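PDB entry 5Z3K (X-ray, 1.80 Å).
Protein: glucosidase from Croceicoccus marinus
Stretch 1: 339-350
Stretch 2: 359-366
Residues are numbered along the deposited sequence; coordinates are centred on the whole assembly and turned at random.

Stretch 1, residues 339-350: QTLATTERLAIT
Stretch 2 (359-366) ALAGRTAD

The strongest polar contact is the salt bridge between Glu-345 and Arg-363. Glu-345 OE2 lies 2.6 Å from Arg-363 NE and 2.8 Å from Arg-363 NH2. Both nitrogens donate to this one oxygen, which sits at the edge of the guanidinium, near its plane. Opposite charges favour the contact; the N-H...O angles are 152° from NE and 136° from NH2, so both bonds are bent. Glu-345 is extended after chi1 m (-66°), with chi2 t and chi3 167°. Arg-363 has chi1 p (63°), then chi2 and chi3 t, with chi4 -161°. A water oxygen lies 2.7 Å from Glu-345 OE2 and 3.1 Å from Thr-364 O.

The backbones carry the two side chains to the same face. Strand 345-350 runs against strand 359-363, with 135° between their N-to-C directions and a closest axis approach of 4.2 Å. Glu-345 and Arg-363 form an antiparallel hydrogen-bonded pair, CA to CA 5.3 Å. Arg-363 N donates to Glu-345 O at 2.8 Å, and Glu-345 N donates to Arg-363 O at 3.2 Å. Thr-344 N also donates to Arg-363 O, at 3.1 Å, so this carbonyl accepts twice. Further along, Leu-347 N donates to Ala-361 O at 2.8 Å and 171°.

Next to the Glu-345/Arg-363 pair lies the non-hydrogen-bonded pair Arg-346 and Gly-362, CA to CA 4.1 Å. Phi/psi are -107/113 at Glu-345, -74/140 at Arg-346 and -110/153 at Leu-347. They are -136/146 at Ala-361, -161/167 at Gly-362 and -134/152 at Arg-363. Gly-362 has no side chain. An ideal CB there would lie 2.2 Å from Thr-343 OG1, a clash.

Two waters extend the polar links near Leu-347 and Ala-359. One accepts from Arg-346 NE at 2.9 Å and donates to Leu-347 O at 2.8 Å; its bond from Ala-361 N, at 3.3 Å, is weak. The other accepts from Arg-346 NH2 at 2.9 Å and donates to Ala-359 O at 2.9 Å. Arg-346 is extended, with chi1 to chi3 all t and chi4 -161°. Its NE lies 3.4 Å from Leu-360 CD1, which approaches the guanidinium obliquely.

Ahead of the strand, residues 339-341 are helical, with phi/psi -64/-38 at Gln-339, -68/-43 at Thr-340 and -69/-17 at Leu-341. Thr-343 is extended (-63/158), with chi1 p, between Ala-342 (-83/-13) and Thr-344 (-106/-32). Its OG1 donates to Thr-340 O at 2.8 Å, and Thr-343 N donates to the same oxygen at 3.2 Å. Thr-343 CB lies 3.4 Å from Arg-363 O.

Apolar packing completes the contact. Leu-347 (chi1 m, chi2 t) places CB 4.0 Å from Ala-361 CB. Ile-349 (chi1 and chi2 t) points toward stretch 2. Its CD1 is 3.6 Å from Ala-359 CB, and its CB is 4.1 Å from Ala-361 CB. Leu-360 (chi1 t, chi2 p) starts away from stretch 1, but its end comes nearer. Leu-360 CD2 meets Thr-340 CG2 at 3.9 Å and Leu-341 CD2 at 4.0 Å, joining strand to helix. Together the stretches bury 811 Å².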

# COMPACT_ATOMS: atom_id res chain seq x y z
N GLN A 339 -12.72 -0.04 3.50
CA GLN A 339 -13.79 0.00 4.48
C GLN A 339 -13.76 -1.23 5.37
O GLN A 339 -14.02 -1.15 6.57
CB GLN A 339 -15.13 0.15 3.78
CG GLN A 339 -15.28 1.54 3.14
CD GLN A 339 -16.31 1.58 2.04
OE1 GLN A 339 -17.06 0.63 1.83
NE2 GLN A 339 -16.35 2.70 1.32
N THR A 340 -13.44 -2.39 4.79
CA THR A 340 -13.36 -3.61 5.57
C THR A 340 -12.18 -3.57 6.53
O THR A 340 -12.31 -3.95 7.70
CB THR A 340 -13.26 -4.83 4.64
OG1 THR A 340 -14.38 -4.84 3.76
CG2 THR A 340 -13.24 -6.11 5.45
N LEU A 341 -11.03 -3.09 6.05
CA LEU A 341 -9.82 -2.96 6.87
C LEU A 341 -9.96 -1.89 7.94
O LEU A 341 -9.16 -1.87 8.89
CB LEU A 341 -8.60 -2.65 5.99
CG LEU A 341 -8.20 -3.77 5.02
CD1 LEU A 341 -6.99 -3.40 4.13
CD2 LEU A 341 -7.93 -5.06 5.83
N ALA A 342 -10.93 -0.99 7.81
CA ALA A 342 -11.12 0.04 8.81
C ALA A 342 -11.92 -0.44 10.01
O ALA A 342 -11.97 0.27 11.02
CB ALA A 342 -11.82 1.27 8.21
N THR A 343 -12.56 -1.61 9.92
CA THR A 343 -13.17 -2.17 11.12
C THR A 343 -12.09 -2.46 12.14
O THR A 343 -10.90 -2.56 11.81
CB THR A 343 -13.95 -3.43 10.79
OG1 THR A 343 -13.05 -4.44 10.31
CG2 THR A 343 -15.02 -3.14 9.74
N THR A 344 -12.48 -2.54 13.40
CA THR A 344 -11.47 -2.72 14.43
C THR A 344 -11.44 -4.12 15.00
O THR A 344 -10.38 -4.59 15.39
CB THR A 344 -11.67 -1.73 15.58
OG1 THR A 344 -13.00 -1.86 16.08
CG2 THR A 344 -11.44 -0.31 15.08
N GLU A 345 -12.58 -4.78 15.06
CA GLU A 345 -12.67 -6.12 15.61
C GLU A 345 -12.87 -7.09 14.45
O GLU A 345 -13.90 -7.06 13.78
CB GLU A 345 -13.78 -6.20 16.65
CG GLU A 345 -13.46 -5.33 17.87
CD GLU A 345 -14.51 -5.38 18.95
OE1 GLU A 345 -14.21 -4.91 20.07
OE2 GLU A 345 -15.63 -5.87 18.70
N ARG A 346 -11.86 -7.92 14.20
CA ARG A 346 -12.00 -8.92 13.15
C ARG A 346 -12.93 -10.03 13.63
O ARG A 346 -12.88 -10.43 14.80
CB ARG A 346 -10.64 -9.50 12.77
CG ARG A 346 -10.68 -10.47 11.61
CD ARG A 346 -9.29 -10.68 11.07
NE ARG A 346 -9.23 -11.72 10.05
CZ ARG A 346 -8.11 -12.33 9.71
NH1 ARG A 346 -6.97 -12.00 10.31
NH2 ARG A 346 -8.12 -13.27 8.78
N LEU A 347 -13.78 -10.50 12.73
CA LEU A 347 -14.75 -11.55 13.01
C LEU A 347 -14.35 -12.82 12.29
O LEU A 347 -13.70 -12.77 11.25
CB LEU A 347 -16.16 -11.12 12.57
CG LEU A 347 -16.74 -9.92 13.31
CD1 LEU A 347 -18.05 -9.45 12.66
CD2 LEU A 347 -16.94 -10.23 14.79
N ALA A 348 -14.75 -13.97 12.84
CA ALA A 348 -14.44 -15.24 12.20
C ALA A 348 -15.33 -15.45 10.98
O ALA A 348 -16.56 -15.40 11.09
CB ALA A 348 -14.65 -16.40 13.18
N ILE A 349 -14.72 -15.71 9.82
CA ILE A 349 -15.45 -16.18 8.64
C ILE A 349 -14.80 -17.48 8.17
O ILE A 349 -13.57 -17.57 8.03
CB ILE A 349 -15.50 -15.13 7.50
CG1 ILE A 349 -16.30 -15.67 6.31
CG2 ILE A 349 -14.09 -14.67 7.08
CD1 ILE A 349 -16.83 -14.58 5.37
N THR A 350 -15.64 -18.49 7.97
CA THR A 350 -15.20 -19.83 7.64
C THR A 350 -15.77 -20.24 6.29
O THR A 350 -16.95 -19.99 6.00
CB THR A 350 -15.64 -20.81 8.73
OG1 THR A 350 -14.89 -20.52 9.93
CG2 THR A 350 -15.42 -22.26 8.31
N ALA A 359 -12.21 -14.27 1.70
CA ALA A 359 -13.26 -13.62 2.46
C ALA A 359 -12.69 -13.14 3.79
O ALA A 359 -11.77 -13.75 4.35
CB ALA A 359 -14.46 -14.56 2.68
N LEU A 360 -13.26 -12.04 4.28
CA LEU A 360 -12.76 -11.34 5.45
C LEU A 360 -13.93 -10.64 6.12
O LEU A 360 -14.78 -10.06 5.43
CB LEU A 360 -11.67 -10.33 5.05
CG LEU A 360 -11.04 -9.45 6.14
CD1 LEU A 360 -10.25 -10.27 7.14
CD2 LEU A 360 -10.13 -8.38 5.51
N ALA A 361 -13.99 -10.69 7.45
CA ALA A 361 -15.12 -10.11 8.16
C ALA A 361 -14.64 -9.31 9.36
O ALA A 361 -13.67 -9.67 10.03
CB ALA A 361 -16.10 -11.19 8.62
N GLY A 362 -15.36 -8.23 9.67
CA GLY A 362 -15.00 -7.39 10.80
C GLY A 362 -16.17 -6.53 11.22
O GLY A 362 -17.18 -6.42 10.52
N ARG A 363 -16.05 -5.93 12.41
CA ARG A 363 -17.10 -5.03 12.88
C ARG A 363 -16.48 -3.75 13.44
O ARG A 363 -15.33 -3.75 13.90
CB ARG A 363 -18.01 -5.69 13.92
CG ARG A 363 -17.34 -6.11 15.20
CD ARG A 363 -18.36 -6.67 16.18
NE ARG A 363 -17.79 -6.79 17.52
CZ ARG A 363 -18.28 -7.55 18.48
NH1 ARG A 363 -19.36 -8.28 18.27
NH2 ARG A 363 -17.67 -7.58 19.67
N THR A 364 -17.23 -2.65 13.37
CA THR A 364 -16.73 -1.37 13.82
C THR A 364 -16.67 -1.30 15.35
O THR A 364 -17.31 -2.07 16.06
CB THR A 364 -17.62 -0.23 13.32
OG1 THR A 364 -18.97 -0.52 13.67
CG2 THR A 364 -17.51 -0.09 11.81
N ALA A 365 -15.92 -0.30 15.85
CA ALA A 365 -15.69 -0.20 17.29
C ALA A 365 -17.01 -0.04 18.05
O ALA A 365 -17.18 -0.61 19.14
CB ALA A 365 -14.74 0.95 17.60
N ASP A 366 -17.96 0.72 17.50
CA ASP A 366 -19.23 0.91 18.17
C ASP A 366 -20.16 -0.30 18.09
O ASP A 366 -21.25 -0.26 18.67
CB ASP A 366 -19.94 2.17 17.63
CG ASP A 366 -20.41 2.03 16.18
OD1 ASP A 366 -20.29 0.94 15.58
OD2 ASP A 366 -20.91 3.03 15.63
O HOH W 1 -17.58 -3.96 18.44
O HOH W 2 -9.75 -13.75 6.37
O HOH W 3 -11.87 -12.61 9.16